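Local atomic coordinates of dihydrofolate reductase (Schistosoma mansoni, PDB entry 3VCO), a protein that catalyses the NADPH-dependent reduction of 7,8-dihydrofolate to tetrahydrofolate, a step needed for making thymidylate, purines and glycine. Residues N65-G70 with K85-I90; R22-V27 with V125-I130; E31-G36 with T163-V168; C152-S157 with K194-D199; I90-T95 with Q104-L109. All coordinates share one frame; numbering follows the deposited sequence.

Interaction 1: N65-G70 with K85-I90; sequences NAVVMG and KDRINI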
# COMPACT_ATOMS: atom_id res chain seq x y z
N ASN A 65 -5.62 -11.19 1.21
CA ASN A 65 -4.41 -10.45 0.89
C ASN A 65 -3.65 -10.04 2.16
O ASN A 65 -4.23 -10.00 3.23
CB ASN A 65 -4.73 -9.24 0.02
CG ASN A 65 -5.36 -9.64 -1.27
OD1 ASN A 65 -4.95 -10.64 -1.87
ND2 ASN A 65 -6.37 -8.88 -1.71
N ALA A 66 -2.35 -9.79 2.03
CA ALA A 66 -1.54 -9.23 3.13
C ALA A 66 -1.29 -7.75 2.87
O ALA A 66 -1.10 -7.34 1.72
CB ALA A 66 -0.19 -9.98 3.27
N VAL A 67 -1.40 -6.93 3.91
CA VAL A 67 -0.98 -5.53 3.81
C VAL A 67 0.20 -5.36 4.77
O VAL A 67 0.10 -5.70 5.95
CB VAL A 67 -2.07 -4.53 4.18
CG1 VAL A 67 -3.17 -4.52 3.07
CG2 VAL A 67 -2.70 -4.89 5.56
N VAL A 68 1.32 -4.93 4.20
CA VAL A 68 2.56 -4.83 4.93
C VAL A 68 2.88 -3.34 5.02
O VAL A 68 2.74 -2.62 4.03
CB VAL A 68 3.68 -5.61 4.20
CG1 VAL A 68 4.97 -5.58 5.05
CG2 VAL A 68 3.24 -7.10 3.90
N MET A 69 3.29 -2.88 6.21
CA MET A 69 3.49 -1.46 6.42
C MET A 69 4.49 -1.24 7.56
O MET A 69 4.67 -2.13 8.38
CB MET A 69 2.16 -0.81 6.80
CG MET A 69 1.70 -1.22 8.20
SD MET A 69 -0.01 -0.85 8.56
CE MET A 69 -0.62 -2.49 8.18
N GLY A 70 5.12 -0.04 7.60
CA GLY A 70 5.95 0.37 8.74
C GLY A 70 5.08 0.77 9.92
O GLY A 70 3.85 0.92 9.80
N LYS A 85 -9.65 -5.05 8.39
CA LYS A 85 -10.39 -6.31 8.37
C LYS A 85 -10.17 -7.13 7.09
O LYS A 85 -10.02 -6.58 6.01
CB LYS A 85 -11.90 -6.07 8.60
CG LYS A 85 -12.45 -4.84 7.91
CD LYS A 85 -13.91 -4.53 8.34
CE LYS A 85 -14.39 -3.18 7.80
NZ LYS A 85 -15.78 -2.83 8.23
N ASP A 86 -10.17 -8.45 7.23
CA ASP A 86 -10.14 -9.35 6.07
C ASP A 86 -8.82 -9.36 5.31
O ASP A 86 -8.76 -9.83 4.17
CB ASP A 86 -11.32 -9.07 5.13
CG ASP A 86 -12.67 -9.45 5.75
OD1 ASP A 86 -12.74 -10.51 6.42
OD2 ASP A 86 -13.65 -8.69 5.60
N ARG A 87 -7.78 -8.84 5.96
CA ARG A 87 -6.43 -8.84 5.43
C ARG A 87 -5.51 -9.27 6.52
O ARG A 87 -5.77 -9.05 7.70
CB ARG A 87 -6.04 -7.41 4.95
CG ARG A 87 -6.78 -7.02 3.69
CD ARG A 87 -6.95 -5.51 3.63
NE ARG A 87 -8.08 -5.14 4.45
CZ ARG A 87 -8.60 -3.93 4.53
NH1 ARG A 87 -8.11 -2.93 3.79
NH2 ARG A 87 -9.65 -3.73 5.33
N ILE A 88 -4.42 -9.90 6.14
CA ILE A 88 -3.38 -10.24 7.09
C ILE A 88 -2.58 -8.95 7.26
O ILE A 88 -2.02 -8.44 6.29
CB ILE A 88 -2.45 -11.32 6.50
CG1 ILE A 88 -3.25 -12.62 6.27
CG2 ILE A 88 -1.21 -11.55 7.41
CD1 ILE A 88 -2.61 -13.52 5.27
N ASN A 89 -2.58 -8.40 8.46
CA ASN A 89 -1.84 -7.17 8.78
C ASN A 89 -0.43 -7.49 9.28
O ASN A 89 -0.27 -8.25 10.25
CB ASN A 89 -2.53 -6.38 9.90
CG ASN A 89 -3.85 -5.78 9.48
OD1 ASN A 89 -4.11 -4.61 9.76
ND2 ASN A 89 -4.69 -6.56 8.79
N ILE A 90 0.58 -6.89 8.67
CA ILE A 90 1.94 -7.13 9.10
C ILE A 90 2.65 -5.78 9.22
O ILE A 90 2.66 -5.01 8.28
CB ILE A 90 2.73 -7.98 8.08
CG1 ILE A 90 2.08 -9.34 7.90
CG2 ILE A 90 4.20 -8.21 8.56
CD1 ILE A 90 2.76 -10.17 6.85
O HOH W 1 -8.16 -10.00 1.68

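Interaction 2: R22-V27 with V125-I130; sequences RLNVVV and VDEVFI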
# COMPACT_ATOMS: atom_id res chain seq x y z
N ARG A 22 4.07 -11.00 -7.04
CA ARG A 22 4.17 -9.63 -7.49
C ARG A 22 4.14 -8.81 -6.20
O ARG A 22 3.38 -9.12 -5.28
CB ARG A 22 2.92 -9.29 -8.32
CG ARG A 22 3.01 -7.97 -9.06
CD ARG A 22 1.93 -7.92 -10.05
NE ARG A 22 0.65 -7.70 -9.42
CZ ARG A 22 -0.52 -7.94 -10.01
NH1 ARG A 22 -0.58 -8.42 -11.26
NH2 ARG A 22 -1.64 -7.68 -9.34
N LEU A 23 4.94 -7.78 -6.09
CA LEU A 23 4.81 -6.94 -4.91
C LEU A 23 3.95 -5.81 -5.34
O LEU A 23 4.25 -5.15 -6.32
CB LEU A 23 6.16 -6.43 -4.43
CG LEU A 23 7.15 -7.36 -3.82
CD1 LEU A 23 8.37 -6.54 -3.41
CD2 LEU A 23 6.51 -8.07 -2.61
N ASN A 24 2.86 -5.58 -4.62
CA ASN A 24 1.95 -4.51 -4.96
C ASN A 24 2.25 -3.36 -4.01
O ASN A 24 2.42 -3.58 -2.84
CB ASN A 24 0.51 -4.96 -4.85
CG ASN A 24 0.18 -6.11 -5.83
OD1 ASN A 24 0.03 -5.89 -7.01
ND2 ASN A 24 0.08 -7.31 -5.31
N VAL A 25 2.46 -2.19 -4.58
CA VAL A 25 2.74 -1.02 -3.80
C VAL A 25 1.49 -0.15 -3.89
O VAL A 25 0.98 0.09 -4.98
CB VAL A 25 3.92 -0.29 -4.40
CG1 VAL A 25 4.04 1.06 -3.79
CG2 VAL A 25 5.18 -1.11 -4.15
N VAL A 26 0.99 0.31 -2.74
CA VAL A 26 -0.16 1.23 -2.75
C VAL A 26 0.30 2.56 -2.13
O VAL A 26 0.81 2.56 -1.02
CB VAL A 26 -1.33 0.67 -1.92
CG1 VAL A 26 -2.59 1.60 -2.03
CG2 VAL A 26 -1.66 -0.73 -2.41
N VAL A 27 0.10 3.66 -2.83
CA VAL A 27 0.62 4.94 -2.38
C VAL A 27 -0.21 6.08 -2.99
O VAL A 27 -0.79 5.92 -4.10
CB VAL A 27 2.09 5.06 -2.85
CG1 VAL A 27 2.17 5.01 -4.38
CG2 VAL A 27 2.78 6.31 -2.29
N VAL A 125 -2.62 -16.68 2.14
CA VAL A 125 -2.28 -15.43 1.44
C VAL A 125 -2.62 -15.48 -0.05
O VAL A 125 -2.46 -16.51 -0.71
CB VAL A 125 -0.77 -15.11 1.62
CG1 VAL A 125 0.06 -16.23 1.01
CG2 VAL A 125 -0.38 -13.76 0.95
N ASP A 126 -3.16 -14.39 -0.57
CA ASP A 126 -3.35 -14.28 -1.99
C ASP A 126 -2.29 -13.28 -2.45
O ASP A 126 -1.16 -13.69 -2.73
CB ASP A 126 -4.77 -13.84 -2.37
CG ASP A 126 -5.00 -13.88 -3.89
OD1 ASP A 126 -4.04 -14.17 -4.64
OD2 ASP A 126 -6.15 -13.65 -4.32
N GLU A 127 -2.60 -11.98 -2.48
CA GLU A 127 -1.61 -10.99 -2.93
C GLU A 127 -1.01 -10.21 -1.73
O GLU A 127 -1.57 -10.21 -0.62
CB GLU A 127 -2.22 -10.02 -3.98
CG GLU A 127 -2.79 -10.71 -5.30
CD GLU A 127 -1.89 -10.53 -6.53
OE1 GLU A 127 -1.01 -9.67 -6.48
OE2 GLU A 127 -2.06 -11.26 -7.56
N VAL A 128 0.12 -9.58 -1.97
CA VAL A 128 0.84 -8.84 -0.96
C VAL A 128 0.86 -7.37 -1.38
O VAL A 128 1.25 -7.05 -2.51
CB VAL A 128 2.29 -9.37 -0.84
CG1 VAL A 128 3.09 -8.55 0.15
CG2 VAL A 128 2.25 -10.84 -0.40
N PHE A 129 0.39 -6.49 -0.48
CA PHE A 129 0.42 -5.04 -0.74
C PHE A 129 1.35 -4.40 0.29
O PHE A 129 1.23 -4.70 1.47
CB PHE A 129 -0.99 -4.45 -0.66
CG PHE A 129 -1.94 -5.03 -1.72
CD1 PHE A 129 -2.16 -4.36 -2.91
CD2 PHE A 129 -2.50 -6.30 -1.55
CE1 PHE A 129 -2.96 -4.90 -3.88
CE2 PHE A 129 -3.31 -6.86 -2.52
CZ PHE A 129 -3.53 -6.19 -3.71
N ILE A 130 2.26 -3.54 -0.18
CA ILE A 130 3.07 -2.70 0.68
C ILE A 130 2.41 -1.31 0.71
O ILE A 130 2.32 -0.64 -0.33
CB ILE A 130 4.48 -2.55 0.09
CG1 ILE A 130 5.15 -3.92 -0.11
CG2 ILE A 130 5.35 -1.61 0.95
CD1 ILE A 130 5.35 -4.68 1.15
O HOH W 2 1.22 -10.41 -4.58

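Interaction 3: E31-G36 with T163-V168; sequences ENWGIG and TYFPKV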
# COMPACT_ATOMS: atom_id res chain seq x y z
N GLU A 31 1.87 16.02 -7.20
CA GLU A 31 2.42 16.36 -8.51
C GLU A 31 3.87 15.99 -8.77
O GLU A 31 4.23 15.62 -9.88
CB GLU A 31 2.21 17.84 -8.80
CG GLU A 31 2.82 18.82 -7.79
CD GLU A 31 1.91 19.12 -6.60
OE1 GLU A 31 0.90 18.38 -6.35
OE2 GLU A 31 2.25 20.09 -5.88
N ASN A 32 4.71 16.07 -7.74
CA ASN A 32 6.10 15.64 -7.86
C ASN A 32 6.46 14.34 -7.19
O ASN A 32 7.57 14.18 -6.70
CB ASN A 32 6.99 16.72 -7.30
CG ASN A 32 6.91 17.94 -8.11
OD1 ASN A 32 6.51 17.89 -9.28
ND2 ASN A 32 7.28 19.06 -7.53
N TRP A 33 5.53 13.40 -7.22
CA TRP A 33 5.56 12.21 -6.38
C TRP A 33 6.10 12.46 -4.95
O TRP A 33 6.89 11.67 -4.43
CB TRP A 33 6.25 11.01 -7.10
CG TRP A 33 5.49 10.45 -8.33
CD1 TRP A 33 5.14 11.15 -9.48
CD2 TRP A 33 5.05 9.10 -8.53
NE1 TRP A 33 4.50 10.30 -10.36
CE2 TRP A 33 4.43 9.04 -9.80
CE3 TRP A 33 5.12 7.93 -7.77
CZ2 TRP A 33 3.88 7.85 -10.31
CZ3 TRP A 33 4.55 6.75 -8.29
CH2 TRP A 33 3.95 6.73 -9.54
N GLY A 34 5.68 13.56 -4.33
CA GLY A 34 5.69 13.67 -2.87
C GLY A 34 4.68 12.67 -2.28
O GLY A 34 3.58 12.47 -2.82
N ILE A 35 5.03 12.02 -1.18
CA ILE A 35 4.14 10.98 -0.60
C ILE A 35 2.95 11.59 0.18
O ILE A 35 3.14 12.42 1.07
CB ILE A 35 4.91 9.99 0.32
CG1 ILE A 35 5.99 9.25 -0.46
CG2 ILE A 35 3.95 8.99 0.96
CD1 ILE A 35 6.80 8.30 0.37
N GLY A 36 1.73 11.16 -0.18
CA GLY A 36 0.50 11.58 0.46
C GLY A 36 0.32 11.00 1.86
O GLY A 36 -0.34 9.96 2.03
N THR A 163 7.88 14.57 1.94
CA THR A 163 8.66 13.33 1.92
C THR A 163 8.43 12.81 0.52
O THR A 163 7.33 12.97 -0.00
CB THR A 163 8.14 12.28 2.98
OG1 THR A 163 8.67 12.60 4.28
CG2 THR A 163 8.55 10.85 2.63
N TYR A 164 9.44 12.22 -0.12
CA TYR A 164 9.28 11.78 -1.51
C TYR A 164 9.25 10.31 -1.72
O TYR A 164 9.91 9.55 -1.03
CB TYR A 164 10.29 12.44 -2.45
CG TYR A 164 9.96 13.92 -2.63
CD1 TYR A 164 9.16 14.35 -3.70
CD2 TYR A 164 10.42 14.88 -1.73
CE1 TYR A 164 8.83 15.70 -3.86
CE2 TYR A 164 10.10 16.24 -1.89
CZ TYR A 164 9.30 16.63 -2.95
OH TYR A 164 8.98 17.95 -3.12
N PHE A 165 8.44 9.90 -2.68
CA PHE A 165 8.43 8.55 -3.17
C PHE A 165 9.79 8.23 -3.81
O PHE A 165 10.44 9.10 -4.37
CB PHE A 165 7.30 8.37 -4.16
CG PHE A 165 6.94 6.94 -4.44
CD1 PHE A 165 6.36 6.15 -3.44
CD2 PHE A 165 7.21 6.37 -5.69
CE1 PHE A 165 6.02 4.80 -3.70
CE2 PHE A 165 6.88 5.03 -5.94
CZ PHE A 165 6.32 4.25 -4.94
N PRO A 166 10.23 6.98 -3.68
CA PRO A 166 11.52 6.54 -4.25
C PRO A 166 11.54 6.81 -5.74
O PRO A 166 10.48 6.93 -6.32
CB PRO A 166 11.53 5.03 -3.97
CG PRO A 166 10.73 4.89 -2.73
CD PRO A 166 9.65 5.98 -2.77
N LYS A 167 12.72 6.96 -6.34
CA LYS A 167 12.80 7.21 -7.78
C LYS A 167 12.20 6.05 -8.59
O LYS A 167 12.44 4.88 -8.31
CB LYS A 167 14.24 7.47 -8.24
CG LYS A 167 15.04 8.42 -7.35
CD LYS A 167 14.30 9.72 -7.07
CE LYS A 167 15.25 10.70 -6.38
NZ LYS A 167 16.07 10.03 -5.32
N VAL A 168 11.38 6.40 -9.57
CA VAL A 168 10.82 5.45 -10.52
C VAL A 168 10.97 6.16 -11.86
O VAL A 168 10.90 7.40 -11.91
CB VAL A 168 9.31 5.24 -10.30
CG1 VAL A 168 8.81 4.11 -11.16
CG2 VAL A 168 9.00 4.97 -8.84
O HOH W 3 4.92 13.35 2.42

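Interaction 4: C152-S157 with K194-D199; sequences CTHILS and KFCVYD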
# COMPACT_ATOMS: atom_id res chain seq x y z
N CYS A 152 -1.69 3.73 -7.61
CA CYS A 152 -1.31 5.07 -7.28
C CYS A 152 -2.55 5.98 -7.26
O CYS A 152 -3.35 5.99 -8.20
CB CYS A 152 -0.30 5.58 -8.35
SG CYS A 152 0.36 7.21 -7.99
N THR A 153 -2.71 6.74 -6.18
CA THR A 153 -3.61 7.88 -6.21
C THR A 153 -2.78 9.12 -6.45
O THR A 153 -2.01 9.52 -5.59
CB THR A 153 -4.33 7.98 -4.88
OG1 THR A 153 -4.93 6.70 -4.65
CG2 THR A 153 -5.39 9.07 -4.93
N HIS A 154 -2.98 9.74 -7.60
CA HIS A 154 -2.38 11.04 -7.90
C HIS A 154 -3.22 12.17 -7.34
O HIS A 154 -4.41 12.22 -7.56
CB HIS A 154 -2.27 11.23 -9.41
CG HIS A 154 -1.34 10.26 -10.08
ND1 HIS A 154 0.03 10.45 -10.15
CD2 HIS A 154 -1.59 9.11 -10.75
CE1 HIS A 154 0.58 9.45 -10.80
NE2 HIS A 154 -0.37 8.61 -11.15
N ILE A 155 -2.59 13.11 -6.66
CA ILE A 155 -3.33 14.18 -6.02
C ILE A 155 -2.75 15.52 -6.44
O ILE A 155 -1.55 15.60 -6.66
CB ILE A 155 -3.18 14.03 -4.51
CG1 ILE A 155 -3.86 12.74 -4.06
CG2 ILE A 155 -3.78 15.23 -3.79
CD1 ILE A 155 -3.63 12.40 -2.57
N LEU A 156 -3.60 16.52 -6.61
CA LEU A 156 -3.14 17.88 -6.76
C LEU A 156 -3.25 18.51 -5.39
O LEU A 156 -4.35 18.76 -4.86
CB LEU A 156 -3.94 18.64 -7.81
CG LEU A 156 -3.39 18.53 -9.23
CD1 LEU A 156 -4.06 19.56 -10.09
CD2 LEU A 156 -1.87 18.70 -9.26
N SER A 157 -2.08 18.73 -4.81
CA SER A 157 -1.94 19.05 -3.40
C SER A 157 -2.18 20.53 -3.14
O SER A 157 -1.43 21.37 -3.61
CB SER A 157 -0.54 18.65 -2.93
OG SER A 157 -0.46 17.26 -2.69
N LYS A 194 -6.91 11.24 -8.96
CA LYS A 194 -7.34 10.23 -9.89
C LYS A 194 -6.55 8.99 -9.57
O LYS A 194 -5.49 9.07 -8.92
CB LYS A 194 -7.11 10.68 -11.33
CG LYS A 194 -5.68 10.58 -11.79
CD LYS A 194 -5.49 11.12 -13.20
CE LYS A 194 -6.01 10.18 -14.26
NZ LYS A 194 -5.48 10.59 -15.61
N PHE A 195 -7.06 7.86 -10.01
CA PHE A 195 -6.49 6.55 -9.66
C PHE A 195 -5.83 5.95 -10.88
O PHE A 195 -6.42 5.89 -11.94
CB PHE A 195 -7.57 5.60 -9.14
CG PHE A 195 -8.33 6.15 -7.95
CD1 PHE A 195 -7.69 6.36 -6.73
CD2 PHE A 195 -9.68 6.44 -8.04
CE1 PHE A 195 -8.38 6.89 -5.62
CE2 PHE A 195 -10.36 6.96 -6.94
CZ PHE A 195 -9.70 7.20 -5.75
N CYS A 196 -4.61 5.46 -10.72
CA CYS A 196 -3.86 4.89 -11.85
C CYS A 196 -3.12 3.66 -11.33
O CYS A 196 -2.72 3.60 -10.16
CB CYS A 196 -2.85 5.91 -12.39
SG CYS A 196 -3.57 7.26 -13.34
N VAL A 197 -2.98 2.67 -12.19
CA VAL A 197 -2.31 1.44 -11.84
C VAL A 197 -1.19 1.15 -12.85
O VAL A 197 -1.40 1.24 -14.06
CB VAL A 197 -3.29 0.29 -11.84
CG1 VAL A 197 -2.59 -0.97 -11.42
CG2 VAL A 197 -4.49 0.62 -10.89
N TYR A 198 -0.00 0.84 -12.34
CA TYR A 198 1.17 0.73 -13.19
C TYR A 198 1.91 -0.55 -12.93
O TYR A 198 2.08 -0.94 -11.78
CB TYR A 198 2.15 1.87 -12.91
CG TYR A 198 1.60 3.29 -13.06
CD1 TYR A 198 1.38 3.85 -14.32
CD2 TYR A 198 1.30 4.05 -11.95
CE1 TYR A 198 0.88 5.15 -14.45
CE2 TYR A 198 0.81 5.35 -12.07
CZ TYR A 198 0.59 5.88 -13.30
OH TYR A 198 0.10 7.15 -13.38
N ASP A 199 2.37 -1.18 -14.01
CA ASP A 199 3.33 -2.27 -13.91
C ASP A 199 4.70 -1.73 -14.21
O ASP A 199 4.90 -1.06 -15.21
CB ASP A 199 2.96 -3.39 -14.89
CG ASP A 199 1.83 -4.22 -14.38
OD1 ASP A 199 1.70 -4.35 -13.15
OD2 ASP A 199 1.06 -4.73 -15.20

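Interaction 5: I90-T95 with Q104-L109; sequences IVVSST and QVVPSL. With SO4 (sulfate ion), chain B.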
# COMPACT_ATOMS: atom_id res chain seq x y z
N ILE A 90 0.58 -6.89 8.67
CA ILE A 90 1.94 -7.13 9.10
C ILE A 90 2.65 -5.78 9.22
O ILE A 90 2.66 -5.01 8.28
CB ILE A 90 2.73 -7.98 8.08
CG1 ILE A 90 2.08 -9.34 7.90
CG2 ILE A 90 4.20 -8.21 8.56
CD1 ILE A 90 2.76 -10.17 6.85
N VAL A 91 3.18 -5.50 10.40
CA VAL A 91 3.91 -4.25 10.58
C VAL A 91 5.40 -4.57 10.64
O VAL A 91 5.79 -5.48 11.37
CB VAL A 91 3.45 -3.53 11.87
CG1 VAL A 91 4.25 -2.24 12.09
CG2 VAL A 91 1.93 -3.21 11.81
N VAL A 92 6.22 -3.83 9.90
CA VAL A 92 7.65 -4.07 9.90
C VAL A 92 8.25 -3.02 10.84
O VAL A 92 8.33 -1.86 10.49
CB VAL A 92 8.24 -3.89 8.50
CG1 VAL A 92 9.81 -3.98 8.52
CG2 VAL A 92 7.55 -4.91 7.54
N SER A 93 8.63 -3.46 12.03
CA SER A 93 9.11 -2.57 13.07
C SER A 93 9.98 -3.36 14.07
O SER A 93 9.73 -4.53 14.29
CB SER A 93 7.91 -1.94 13.80
OG SER A 93 8.29 -1.20 14.96
N SER A 94 10.96 -2.72 14.68
CA SER A 94 11.69 -3.33 15.79
C SER A 94 11.22 -2.74 17.12
O SER A 94 11.52 -3.27 18.18
CB SER A 94 13.20 -3.14 15.66
OG SER A 94 13.56 -2.39 14.51
N THR A 95 10.44 -1.66 17.03
CA THR A 95 9.95 -0.95 18.21
C THR A 95 8.63 -1.52 18.73
O THR A 95 8.48 -1.74 19.92
CB THR A 95 9.66 0.51 17.87
OG1 THR A 95 10.47 0.93 16.77
CG2 THR A 95 9.93 1.37 19.07
N GLN A 104 0.62 -9.11 12.82
CA GLN A 104 2.01 -9.61 12.92
C GLN A 104 3.03 -8.47 12.92
O GLN A 104 2.91 -7.50 12.18
CB GLN A 104 2.35 -10.53 11.75
CG GLN A 104 1.28 -11.62 11.48
CD GLN A 104 1.23 -12.65 12.59
OE1 GLN A 104 2.25 -13.18 12.99
NE2 GLN A 104 0.04 -12.89 13.13
N VAL A 105 4.03 -8.58 13.77
CA VAL A 105 5.10 -7.60 13.82
C VAL A 105 6.40 -8.31 13.52
O VAL A 105 6.67 -9.31 14.16
CB VAL A 105 5.20 -7.00 15.23
CG1 VAL A 105 6.38 -6.05 15.31
CG2 VAL A 105 3.85 -6.32 15.61
N VAL A 106 7.16 -7.85 12.52
CA VAL A 106 8.43 -8.48 12.15
C VAL A 106 9.49 -7.39 11.93
O VAL A 106 9.14 -6.24 11.72
CB VAL A 106 8.27 -9.32 10.86
CG1 VAL A 106 7.17 -10.41 11.03
CG2 VAL A 106 7.92 -8.41 9.69
N PRO A 107 10.79 -7.73 12.06
CA PRO A 107 11.80 -6.66 12.03
C PRO A 107 12.12 -6.15 10.63
O PRO A 107 12.74 -5.07 10.51
CB PRO A 107 13.05 -7.33 12.61
CG PRO A 107 12.86 -8.78 12.31
CD PRO A 107 11.38 -9.04 12.40
N SER A 108 11.72 -6.88 9.59
CA SER A 108 12.16 -6.53 8.25
C SER A 108 11.16 -6.97 7.19
O SER A 108 10.31 -7.81 7.45
CB SER A 108 13.56 -7.09 7.94
OG SER A 108 13.49 -8.48 7.66
N LEU A 109 11.26 -6.36 6.02
CA LEU A 109 10.47 -6.81 4.86
C LEU A 109 10.79 -8.26 4.49
O LEU A 109 9.89 -9.02 4.13
CB LEU A 109 10.75 -5.91 3.66
CG LEU A 109 9.90 -6.19 2.42
CD1 LEU A 109 8.39 -5.98 2.79
CD2 LEU A 109 10.31 -5.27 1.33
S SO4 B . 11.07 1.19 13.68
O1 SO4 B . 11.60 -0.15 13.43
O2 SO4 B . 11.40 2.04 12.53
O3 SO4 B . 9.63 1.12 13.96
O4 SO4 B . 11.68 1.76 14.88

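Interaction 1: N65-G70 with K85-I90
Strands 65-70 and 88-90 run parallel, pairing Ala66 with Ile88, Val67 with Asn89 and Val68 with Ile90, and four backbone bonds lace them together, from Ile88 N to Asn65 O (2.9 Å) up to Met69 N to Ile90 O (3.0 Å). Helix 71-76 links them, so this is a beta-alpha-beta unit. On the Ala66 and Val68 face, Ala66 CB sits 4.2 Å from Ile88 CB, and Val68 CG2 reaches Ile90 CD1 at 4.3 Å; helix 109-116 covers this side. On the other face Val67 splits its methyls: CG1 meets Arg87 CD at 3.9 Å, while CG2 lies 4.1 Å from Asn89 ND2. Asn89 OD1 accepts from Leu84 N. A bend at chi3 (-81°) turns the Arg87 guanidinium back onto Lys85 O, gripped side-on by NE (2.9 Å) and NH2 (3.0 Å) within the guanidinium plane. Its NH1 bonds Thr56 OG1. The rotation of the guanidinium is thereby fixed, which is consistent with the substrate-binding role that relatives suggest for Arg87.

Interaction 2: R22-V27 with V125-I130
Asn24 and Glu127 form the polar centre of this pairing, where strand 23-27 runs parallel to strand 125-130. In the backbone, Asn24 N gives to Val128 O, Ile130 N to Asn24 O at 2.7 Å, and Val26 N to Ile130 O, the last two nearly straight at 170° and 173°.

Side-chain hydrogen bonds centre on the Asn24 amide. Its ND2 gives one hydrogen to Glu127 OE1 (2.9 Å), met almost end-on to the C-O bond, and the other to Val128 O (3.0 Å), which it approaches from above the carbonyl plane. Both acceptors lie close to the amide plane. Val128 O takes two N-H groups from one residue. Asn24 OD1 accepts from Arg22 NE at 3.1 Å.

The ionic component is looser: Arg22 NH2 stands 3.5 Å from Glu127 OE1, well out of the guanidinium plane, so charge alone acts there; OE2 lies over one face. A water joins Arg22 O, Glu127 OE1 and Val128 N. Glu127 is modelled in two positions, and its contacts here are those of one.

Apolar contact gathers at the Phe129 ring, which has the Asn24 side chain over one face, CB 3.4 Å from CD1. Val26 CG2 comes in at the ring edge, 3.7 Å from Phe129 CD1.

With ND2 giving to Val128 O and OD1 held by Arg22, the Asn24 amide is fixed in rotation, and the nearby charges probably polarise it.

Interaction 3: E31-G36 with T163-V168
Trp33 and Phe165 lie side by side where two loops of the dihydrofolate reductase fold meet, joined through a single backbone bridge between Gly34 and Tyr164. Phe165 N gives to Trp33 O (2.9 Å) and Ile35 N to Thr163 O (2.8 Å). Gly34, Ile35 and Gly36 belong to the NADP site by similarity, so the bridge ties that loop to the segment 163-168.

Phe165 can be followed outward. Its CB rests 3.3 Å from Trp33 O and also meets Ile35 CG1. With CG anti to the backbone N (chi1 -163°), the ring runs alongside the indole: CG lies near Trp33 CE3, CD2 closes on the same CE3 to 3.3 Å, and CE2 reaches Trp33 CZ3 at 3.7 Å. The tip, CZ, lies near Val25 CG1. Pro166 CD sits over one ring face. The two six-membered rings are inclined at 43°, neither stacked nor edge-to-face. Phe165 also meets Tyr137, while the indole stacks on Trp170.

Ile35 packs against the 163-165 backbone, its CG1 near Phe165 N and its CD1 near Tyr164 O and Thr163 CG2. The Tyr164 ring turns its edge to Asn32 O, which lies 3.4 Å from Tyr164 CD1.

Interaction 4: C152-S157 with K194-D199
The His154 imidazole has Cys152 SG over one face, about 3.5 Å above the plane and offset toward the rim, while its edge meets Cys196 CB and the phenol end of Tyr198. The imidazole and phenol come from opposite directions and meet rim to rim, planes 85° apart, with His154 NE2 hydrogen-bonded to Tyr198 OH at 2.7 Å. Cys196 SG stands obliquely to the imidazole, 3.7 Å from His154 CD2. The Tyr198 ring also receives Cys152 CB at its edge, 3.9 Å from CE2.

On the reverse face of the sheet, Thr153 lies alongside Phe195, and its OG1 is at the ring edge, 3.5 Å from CD1. That hydroxyl bonds Asp48 OD1, and the Phe195 ring stacks on Phe51.

The strands themselves run antiparallel. Cys152 with Cys196 and His154 with Lys194 are hydrogen-bonded pairs, each with two bonds, such as Cys152 N to Cys196 O (2.8 Å); Thr153 with Phe195 is the non-hydrogen-bonded pair between them.

Here the late strand 191-200 is added antiparallel to the parallel strands, as in dihydrofolate reductases, and a strand threonine bonds the acidic residue that, by similarity, binds the substrate.

Interaction 5: I90-T95 with Q104-L109
Ser93 is held at both ends: its N bonds Val106 O (2.8 Å) across the short parallel pairing of strands 90-92 and 104-106, and its OG bonds a sulfate ion, probably from the crystallisation liquor. The Ser93 CB points away from strand 104-106, and OG, anti to the backbone N (chi1 171°), bonds sulfate O3 at 2.9 Å. The same hydroxyl oxygen also accepts from Leu96 N. Ser94 N gives the sulfate a nearly straight bond to O1 (2.9 Å, 168°), and Ser94 OG reaches the same oxygen at 3.2 Å.

Two further backbone bonds zip the strands, Val91 N to Gln104 O (2.7 Å) and Val106 N to Val91 O. The bond from Ser93 N ends the ladder.

On the face of Val92 and Val106, Val106 CG2 touches two partners, 3.9 Å from Ile90 CG2 and 4.1 Å from Val92 CG2. Val92 CG1 presses on the backbone at the start of helix 109-116, 3.5 Å from Ser108 CA. Ser108 is the N-cap, its OG bonding Ala111 N. On the other face Val105 CG1 rests near Ser93 O.

Ser93, Ser94 and Thr95 are NADP-binding by similarity, and Arg71 lies beside Ser93. An anion held by hydroxyls and a backbone N-H, with an arginine near, is consistent with a site suited to a phosphate of the cofactor.

Interactions 1, 2, 4 and 5 belong to one mixed sheet. Interaction 5 extends interaction 1 through strand 88-92, sharing Ile90, with Met69 O 2.8 Å from Val92 N. Interactions 1 and 2 join where strand 64-70 lies beside 125-130: Val68 N is 2.7 Å from Phe129 O and Asn65 OD1 2.8 Å from Glu127 N. Val27 O carries interaction 2 on to Thr153 N of interaction 4. Interaction 3 packs against interactions 2 and 4, with Val27 CG2 3.8 Å from Phe165 CD1 and Trp33 CZ2 3.7 Å from His154 CE1. Interactions 3 and 5, centres about 23 Å apart, both hold residues that probably bind NADP; Arg87 of interaction 1 and Asp48 beside Thr153 probably mark the substrate site.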